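Local coordinates for chitin oligosaccahride binding protein NagB1 (Paenibacillus sp. FPU-7, PDB 7EHP) that binds chitin oligosaccharides such as N,N'-diacetylchitobiose, probably as the extracellular solute-binding component of a bacterial sugar uptake system, at residues G375-T378 with V379-L383. Sequence-based numbering, arbitrary orientation.
Sequences GRMT and VEQVL
Thr378 and Gln381 hold each other in a capping box at the start of helix 379-396. Thr378 N donates to Gln381 OE1 at 2.8 Å, and in return Gln381 N donates a nearly straight bond to Thr378 OG1 (3.2 Å, N-H...O angle 168°). A chi1 of 70° swings Thr378 OG1 over the first turn of the helix, where it faces Gln381 N. The glutamine chain runs back past it, CG lying 3.4 Å from Thr378 OG1, and its amide oxygen also takes a bond from a water that bridges to Arg376 O. A second water accepts from Glu380 N, so another amide of the opening turn has a partner. Val382 N then closes the first helical turn on Thr378 O at 3.0 Å. On the inner side, the bent end of Met377 brings CE to 3.9 Å from Val382 CG2. Met377 and Val382 both continue onto Cys368 of helix 359-373, while Val382 and Leu383 meet Phe204 of helix 198-213. The box caps the last helix of the chain at the protein surface, just after a Schellman motif with Gly375 as C' has ended helix 359-373.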
loop_
_atom_site.group_PDB
_atom_site.type_symbol
_atom_site.label_atom_id
_atom_site.label_comp_id
_atom_site.label_asym_id
_atom_site.label_seq_id
_atom_site.Cartn_x
_atom_site.Cartn_y
_atom_site.Cartn_z
ATOM N N GLY A 375 -14.895 5.470 19.251
ATOM C CA GLY A 375 -16.082 6.208 19.646
ATOM C C GLY A 375 -15.834 7.563 20.268
ATOM O O GLY A 375 -16.787 8.182 20.755
ATOM N N ARG A 376 -14.596 8.071 20.237
ATOM C CA ARG A 376 -14.267 9.322 20.910
ATOM C C ARG A 376 -14.374 10.544 20.004
ATOM O O ARG A 376 -14.128 11.662 20.461
ATOM C CB ARG A 376 -12.870 9.222 21.515
ATOM C CG ARG A 376 -12.761 8.106 22.570
ATOM C CD ARG A 376 -11.405 8.143 23.262
ATOM N NE ARG A 376 -10.384 7.585 22.393
ATOM C CZ ARG A 376 -10.220 6.280 22.173
ATOM N NH1 ARG A 376 -11.002 5.393 22.781
ATOM N NH2 ARG A 376 -9.264 5.858 21.350
ATOM N N MET A 377 -14.745 10.358 18.743
ATOM C CA MET A 377 -15.049 11.452 17.836
ATOM C C MET A 377 -16.186 11.023 16.933
ATOM O O MET A 377 -16.299 9.849 16.575
ATOM C CB MET A 377 -13.875 11.896 16.923
ATOM C CG MET A 377 -12.780 12.687 17.587
ATOM S SD MET A 377 -11.313 12.906 16.553
ATOM C CE MET A 377 -11.825 14.197 15.459
ATOM N N THR A 378 -17.016 11.989 16.558
ATOM C CA THR A 378 -18.022 11.769 15.532
ATOM C C THR A 378 -17.419 12.020 14.150
ATOM O O THR A 378 -16.337 12.601 14.011
ATOM C CB THR A 378 -19.243 12.670 15.754
ATOM O OG1 THR A 378 -18.902 14.035 15.473
ATOM C CG2 THR A 378 -19.728 12.560 17.205
ATOM N N VAL A 379 -18.124 11.538 13.120
ATOM C CA VAL A 379 -17.728 11.838 11.746
ATOM C C VAL A 379 -17.596 13.340 11.544
ATOM O O VAL A 379 -16.641 13.813 10.915
ATOM C CB VAL A 379 -18.724 11.211 10.749
ATOM C CG1 VAL A 379 -18.566 11.825 9.373
ATOM C CG2 VAL A 379 -18.512 9.709 10.675
ATOM N N GLU A 380 -18.543 14.115 12.084
ATOM C CA GLU A 380 -18.499 15.575 11.947
ATOM C C GLU A 380 -17.204 16.147 12.500
ATOM O O GLU A 380 -16.568 17.004 11.869
ATOM C CB GLU A 380 -19.697 16.221 12.671
ATOM C CG GLU A 380 -19.675 17.753 12.624
ATOM C CD GLU A 380 -21.008 18.399 13.058
ATOM O OE1 GLU A 380 -21.919 17.687 13.520
ATOM O OE2 GLU A 380 -21.150 19.626 12.915
ATOM N N GLN A 381 -16.828 15.721 13.710
ATOM C CA GLN A 381 -15.578 16.182 14.304
ATOM C C GLN A 381 -14.382 15.783 13.445
ATOM O O GLN A 381 -13.450 16.572 13.262
ATOM C CB GLN A 381 -15.435 15.620 15.714
ATOM C CG GLN A 381 -16.539 16.095 16.696
ATOM C CD GLN A 381 -16.447 15.412 18.047
ATOM O OE1 GLN A 381 -16.343 14.195 18.128
ATOM N NE2 GLN A 381 -16.484 16.197 19.117
ATOM N N VAL A 382 -14.391 14.563 12.910
ATOM C CA VAL A 382 -13.278 14.112 12.079
ATOM C C VAL A 382 -13.075 15.055 10.893
ATOM O O VAL A 382 -11.983 15.606 10.695
ATOM C CB VAL A 382 -13.507 12.662 11.620
ATOM C CG1 VAL A 382 -12.524 12.306 10.491
ATOM C CG2 VAL A 382 -13.333 11.714 12.802
ATOM N N LEU A 383 -14.136 15.278 10.107
ATOM C CA LEU A 383 -14.006 16.062 8.880
ATOM C C LEU A 383 -13.696 17.528 9.172
ATOM O O LEU A 383 -12.894 18.152 8.466
ATOM C CB LEU A 383 -15.276 15.905 8.045
ATOM C CG LEU A 383 -15.509 14.430 7.723
ATOM C CD1 LEU A 383 -16.771 14.251 6.979
ATOM C CD2 LEU A 383 -14.356 13.870 6.879
HETATM O O HOH W 1 -15.501 13.977 20.937
HETATM O O HOH W 2 -21.089 13.353 13.004
#